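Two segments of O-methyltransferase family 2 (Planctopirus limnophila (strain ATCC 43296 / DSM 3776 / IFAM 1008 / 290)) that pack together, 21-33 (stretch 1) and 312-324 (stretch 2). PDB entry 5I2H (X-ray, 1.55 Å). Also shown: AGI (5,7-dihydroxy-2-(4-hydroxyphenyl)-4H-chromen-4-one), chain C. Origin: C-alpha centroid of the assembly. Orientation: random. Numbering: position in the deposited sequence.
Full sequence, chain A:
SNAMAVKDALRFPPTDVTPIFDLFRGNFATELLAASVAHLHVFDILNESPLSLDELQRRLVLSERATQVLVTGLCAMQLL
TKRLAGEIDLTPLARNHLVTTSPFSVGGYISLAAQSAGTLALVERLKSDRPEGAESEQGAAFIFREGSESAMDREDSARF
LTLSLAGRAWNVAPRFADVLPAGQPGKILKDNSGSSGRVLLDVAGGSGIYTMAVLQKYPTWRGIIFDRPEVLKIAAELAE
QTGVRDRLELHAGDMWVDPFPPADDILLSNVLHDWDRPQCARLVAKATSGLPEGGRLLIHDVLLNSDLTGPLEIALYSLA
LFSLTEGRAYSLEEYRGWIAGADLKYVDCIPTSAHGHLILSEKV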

# COMPACT_ATOMS: atom_id res chain seq x y z
N PHE A 21 -10.37 2.15 -1.85
CA PHE A 21 -10.13 0.70 -1.93
C PHE A 21 -8.69 0.42 -2.33
O PHE A 21 -8.05 -0.49 -1.80
CB PHE A 21 -11.09 0.05 -2.94
CG PHE A 21 -12.50 -0.14 -2.42
CD1 PHE A 21 -12.77 -1.09 -1.42
CD2 PHE A 21 -13.54 0.56 -2.93
CE1 PHE A 21 -14.06 -1.28 -0.93
CE2 PHE A 21 -14.86 0.37 -2.43
CZ PHE A 21 -15.10 -0.53 -1.43
N ASP A 22 -8.18 1.20 -3.29
CA ASP A 22 -6.84 0.96 -3.79
C ASP A 22 -5.82 1.21 -2.70
O ASP A 22 -4.88 0.41 -2.52
CB ASP A 22 -6.56 1.83 -5.01
CG ASP A 22 -7.43 1.47 -6.21
OD1 ASP A 22 -8.01 0.37 -6.22
OD2 ASP A 22 -7.56 2.28 -7.15
N LEU A 23 -5.99 2.29 -1.94
CA LEU A 23 -5.06 2.57 -0.84
C LEU A 23 -5.13 1.46 0.19
O LEU A 23 -4.11 1.06 0.77
CB LEU A 23 -5.39 3.90 -0.15
CG LEU A 23 -5.00 5.18 -0.86
CD1 LEU A 23 -5.78 6.36 -0.28
CD2 LEU A 23 -3.50 5.39 -0.68
N PHE A 24 -6.36 0.99 0.47
CA PHE A 24 -6.58 -0.02 1.49
C PHE A 24 -5.84 -1.33 1.20
O PHE A 24 -5.55 -2.08 2.15
CB PHE A 24 -8.09 -0.25 1.62
CG PHE A 24 -8.47 -1.27 2.65
CD1 PHE A 24 -8.26 -1.02 3.99
CD2 PHE A 24 -9.11 -2.44 2.28
CE1 PHE A 24 -8.62 -1.95 4.96
CE2 PHE A 24 -9.50 -3.38 3.24
CZ PHE A 24 -9.25 -3.12 4.59
N ARG A 25 -5.53 -1.63 -0.08
CA ARG A 25 -4.81 -2.88 -0.39
C ARG A 25 -3.31 -2.79 -0.18
O ARG A 25 -2.61 -3.74 -0.56
CB ARG A 25 -4.99 -3.31 -1.83
CG ARG A 25 -6.29 -3.04 -2.41
CD ARG A 25 -7.25 -4.05 -2.01
NE ARG A 25 -8.52 -3.83 -2.69
CZ ARG A 25 -9.66 -4.26 -2.18
NH1 ARG A 25 -10.80 -4.06 -2.82
NH2 ARG A 25 -9.64 -4.90 -1.00
N GLY A 26 -2.80 -1.66 0.33
CA GLY A 26 -1.36 -1.45 0.34
C GLY A 26 -0.59 -2.51 1.10
O GLY A 26 0.56 -2.80 0.74
N ASN A 27 -1.16 -3.06 2.17
CA ASN A 27 -0.42 -4.08 2.93
C ASN A 27 0.01 -5.25 2.05
O ASN A 27 1.05 -5.87 2.33
CB ASN A 27 -1.26 -4.65 4.08
CG ASN A 27 -2.49 -5.40 3.57
OD1 ASN A 27 -3.39 -4.78 2.99
ND2 ASN A 27 -2.52 -6.72 3.74
N PHE A 28 -0.78 -5.60 1.03
CA PHE A 28 -0.39 -6.74 0.21
C PHE A 28 0.82 -6.45 -0.64
O PHE A 28 1.52 -7.40 -1.02
CB PHE A 28 -1.58 -7.23 -0.63
CG PHE A 28 -2.61 -7.89 0.21
CD1 PHE A 28 -2.36 -9.15 0.75
CD2 PHE A 28 -3.80 -7.22 0.55
CE1 PHE A 28 -3.30 -9.78 1.56
CE2 PHE A 28 -4.75 -7.83 1.37
CZ PHE A 28 -4.49 -9.12 1.89
N ALA A 29 1.09 -5.18 -0.95
CA ALA A 29 2.36 -4.83 -1.60
C ALA A 29 3.54 -5.11 -0.67
O ALA A 29 4.49 -5.81 -1.03
CB ALA A 29 2.34 -3.36 -2.04
N THR A 30 3.46 -4.61 0.57
CA THR A 30 4.52 -4.86 1.55
C THR A 30 4.72 -6.35 1.76
O THR A 30 5.85 -6.86 1.74
CB THR A 30 4.14 -4.21 2.88
OG1 THR A 30 3.82 -2.85 2.64
CG2 THR A 30 5.28 -4.35 3.91
N GLU A 31 3.63 -7.07 1.97
CA GLU A 31 3.72 -8.50 2.28
C GLU A 31 4.27 -9.30 1.10
O GLU A 31 5.08 -10.21 1.29
CB GLU A 31 2.36 -9.02 2.70
CG GLU A 31 1.95 -8.45 4.07
CD GLU A 31 0.43 -8.50 4.31
OE1 GLU A 31 -0.30 -9.15 3.52
OE2 GLU A 31 -0.05 -7.92 5.29
N LEU A 32 3.83 -9.00 -0.13
CA LEU A 32 4.35 -9.77 -1.25
C LEU A 32 5.84 -9.48 -1.47
O LEU A 32 6.61 -10.38 -1.82
CB LEU A 32 3.56 -9.49 -2.52
CG LEU A 32 3.99 -10.38 -3.72
CD1 LEU A 32 3.79 -11.86 -3.46
CD2 LEU A 32 3.22 -10.03 -4.95
N LEU A 33 6.26 -8.23 -1.26
CA LEU A 33 7.68 -7.89 -1.36
C LEU A 33 8.49 -8.66 -0.33
O LEU A 33 9.50 -9.31 -0.68
CB LEU A 33 7.90 -6.37 -1.18
CG LEU A 33 7.57 -5.58 -2.44
CD1 LEU A 33 7.47 -4.09 -2.07
CD2 LEU A 33 8.59 -5.82 -3.56
N LEU A 312 -1.91 -2.96 -11.22
CA LEU A 312 -1.44 -3.12 -9.84
C LEU A 312 -2.60 -3.23 -8.85
O LEU A 312 -2.60 -4.09 -7.97
CB LEU A 312 -0.52 -1.95 -9.46
CG LEU A 312 0.06 -2.05 -8.04
CD1 LEU A 312 0.87 -3.34 -7.85
CD2 LEU A 312 0.91 -0.81 -7.70
N GLU A 313 -3.59 -2.33 -8.96
CA GLU A 313 -4.61 -2.35 -7.92
C GLU A 313 -5.40 -3.67 -7.93
O GLU A 313 -5.79 -4.16 -6.86
CB GLU A 313 -5.53 -1.13 -8.03
CG GLU A 313 -6.24 -1.00 -9.34
CD GLU A 313 -5.44 -0.24 -10.43
OE1 GLU A 313 -4.20 -0.07 -10.32
OE2 GLU A 313 -6.09 0.19 -11.41
N ILE A 314 -5.57 -4.29 -9.12
CA ILE A 314 -6.29 -5.57 -9.19
C ILE A 314 -5.37 -6.70 -8.75
O ILE A 314 -5.82 -7.66 -8.10
CB ILE A 314 -6.87 -5.82 -10.60
CG1 ILE A 314 -7.77 -4.66 -11.04
CG2 ILE A 314 -7.67 -7.14 -10.67
CD1 ILE A 314 -8.78 -4.24 -9.98
N ALA A 315 -4.07 -6.58 -9.03
CA ALA A 315 -3.14 -7.62 -8.59
C ALA A 315 -3.05 -7.65 -7.06
O ALA A 315 -2.93 -8.74 -6.45
CB ALA A 315 -1.77 -7.38 -9.24
N LEU A 316 -3.13 -6.49 -6.41
CA LEU A 316 -3.11 -6.50 -4.94
C LEU A 316 -4.42 -7.02 -4.37
O LEU A 316 -4.42 -7.80 -3.41
CB LEU A 316 -2.79 -5.10 -4.39
CG LEU A 316 -1.39 -4.57 -4.79
CD1 LEU A 316 -1.13 -3.20 -4.13
CD2 LEU A 316 -0.26 -5.58 -4.39
N TYR A 317 -5.54 -6.61 -4.94
CA TYR A 317 -6.83 -7.15 -4.53
C TYR A 317 -6.87 -8.66 -4.74
O TYR A 317 -7.42 -9.40 -3.90
CB TYR A 317 -7.93 -6.43 -5.31
CG TYR A 317 -9.33 -6.88 -4.99
CD1 TYR A 317 -9.70 -7.21 -3.69
CD2 TYR A 317 -10.28 -6.93 -5.98
CE1 TYR A 317 -11.00 -7.60 -3.41
CE2 TYR A 317 -11.58 -7.32 -5.71
CZ TYR A 317 -11.92 -7.67 -4.42
OH TYR A 317 -13.21 -8.04 -4.15
N SER A 318 -6.25 -9.14 -5.82
CA SER A 318 -6.15 -10.59 -6.06
C SER A 318 -5.43 -11.31 -4.93
O SER A 318 -5.81 -12.43 -4.55
CB SER A 318 -5.45 -10.83 -7.39
OG SER A 318 -5.67 -12.16 -7.78
N LEU A 319 -4.37 -10.71 -4.38
CA LEU A 319 -3.71 -11.30 -3.22
C LEU A 319 -4.63 -11.36 -2.02
O LEU A 319 -4.58 -12.33 -1.25
CB LEU A 319 -2.45 -10.52 -2.88
CG LEU A 319 -1.34 -10.73 -3.89
CD1 LEU A 319 -0.31 -9.55 -3.83
CD2 LEU A 319 -0.63 -12.08 -3.66
N ALA A 320 -5.48 -10.34 -1.83
CA ALA A 320 -6.48 -10.41 -0.76
C ALA A 320 -7.44 -11.57 -1.00
O ALA A 320 -7.75 -12.32 -0.07
CB ALA A 320 -7.26 -9.10 -0.65
N LEU A 321 -7.92 -11.72 -2.24
CA LEU A 321 -8.85 -12.82 -2.54
C LEU A 321 -8.17 -14.18 -2.38
O LEU A 321 -8.78 -15.14 -1.88
CB LEU A 321 -9.40 -12.65 -3.96
CG LEU A 321 -10.28 -11.41 -4.18
CD1 LEU A 321 -10.55 -11.26 -5.66
CD2 LEU A 321 -11.59 -11.50 -3.36
N PHE A 322 -6.92 -14.27 -2.81
CA PHE A 322 -6.17 -15.51 -2.64
C PHE A 322 -6.05 -15.87 -1.16
O PHE A 322 -6.15 -17.05 -0.78
CB PHE A 322 -4.78 -15.37 -3.26
CG PHE A 322 -3.86 -16.51 -2.96
CD1 PHE A 322 -3.91 -17.67 -3.72
CD2 PHE A 322 -2.97 -16.44 -1.87
CE1 PHE A 322 -3.09 -18.75 -3.41
CE2 PHE A 322 -2.13 -17.50 -1.58
CZ PHE A 322 -2.19 -18.66 -2.34
N SER A 323 -5.87 -14.84 -0.32
CA SER A 323 -5.67 -15.07 1.11
C SER A 323 -6.95 -15.51 1.80
O SER A 323 -6.88 -16.20 2.83
CB SER A 323 -5.16 -13.80 1.80
OG SER A 323 -3.92 -13.43 1.25
N LEU A 324 -8.10 -15.11 1.28
CA LEU A 324 -9.37 -15.30 1.96
C LEU A 324 -10.27 -16.36 1.34
O LEU A 324 -11.25 -16.77 1.98
CB LEU A 324 -10.15 -13.98 1.99
CG LEU A 324 -9.53 -12.85 2.82
CD1 LEU A 324 -10.18 -11.53 2.49
CD2 LEU A 324 -9.69 -13.15 4.29
CAG AGI C . -13.75 -11.56 3.89
CAE AGI C . -13.36 -11.77 5.21
CAM AGI C . -13.46 -13.05 5.75
OAB AGI C . -13.06 -13.22 7.04
CAF AGI C . -13.93 -14.12 4.97
CAH AGI C . -14.32 -13.91 3.65
CAP AGI C . -14.23 -12.63 3.11
CAQ AGI C . -14.61 -12.27 1.72
OAL AGI C . -14.17 -11.02 1.35
CAJ AGI C . -15.34 -13.10 0.85
CAR AGI C . -15.64 -12.65 -0.46
OAA AGI C . -16.31 -13.36 -1.24
CAT AGI C . -15.17 -11.28 -0.88
CAS AGI C . -14.40 -10.49 0.11
CAK AGI C . -13.92 -9.23 -0.19
CAN AGI C . -14.15 -8.69 -1.44
OAC AGI C . -13.67 -7.44 -1.67
CAI AGI C . -14.88 -9.37 -2.43
CAO AGI C . -15.40 -10.63 -2.22
OAD AGI C . -16.08 -11.23 -3.21

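Two helical segments, almost 290 residues apart in sequence, meet here at a steep angle: helix 26-33 crosses helix 312-324 at 78°, with 8.7 Å between the axes at closest approach. No hydrogen bond joins them, so the contact rests on the fit of side chains, chiefly those of Phe-28, Arg-25 and Leu-316.

Phe-28 covers the most surface. Its CA-to-CB bond points toward the second helix, and the side chain sits as a knob in a hole formed by Leu-316, Leu-319, Ala-320 and Ser-323, residues spaced so that they line one side of the helix. One face of the ring lies against the backbone at Leu-319 and Ala-320. A flat aromatic ring suits this place because it can lie close along the helix surface, and the small Ala-320 lets it approach: Phe-28 CE2 is 3.5 Å from Ala-320 CB. Across the ring from CE2, Phe-28 CD1 is 3.9 Å from Leu-319 CB. Ser-323 is also compact, with its OG 3.7 Å from Phe-28 CE1. That hydroxyl donates a hydrogen bond to its own helix, from Ser-323 OG to Leu-319 O at 2.8 Å, so its polarity is satisfied beside the ring.

Arg-25 covers nearly as much, and it combines two kinds of chemistry. Its aliphatic base packs against leucine, with Arg-25 CB 3.8 Å from Leu-316 CB, while its guanidinium lies over one face of the Tyr-317 ring, Arg-25 CZ being 3.3 Å from Tyr-317 CD1. A planar cation is well suited to an aromatic face, and Arg-25 NH1 and NH2 find hydrogen-bonding partners elsewhere in the structure. Beyond this contact, the Tyr-317 hydroxyl reaches the bound flavone, placing its OH 2.6 Å from AGI OAC in a hydrogen bond, although the position of that OH is less certain because of crowding in the model.

Leu-316 ties these neighbours together. Its CA-to-CB bond points toward the first segment, and its branched end fills the space beside Phe-28 and Ala-29: Leu-316 CD2 is 4.3 Å from Phe-28 CB, and Leu-316 CD1 is 4.1 Å from Ala-29 CB. The short side chain of Ala-29 leaves room for the leucine methyls near the backbone, where Leu-316 CD2 comes within 3.7 Å of Ala-29 N. One turn further along each helix, the leucine pair Leu-32 CD2 and Leu-319 CD1, 3.7 Å apart, extends the apolar packing.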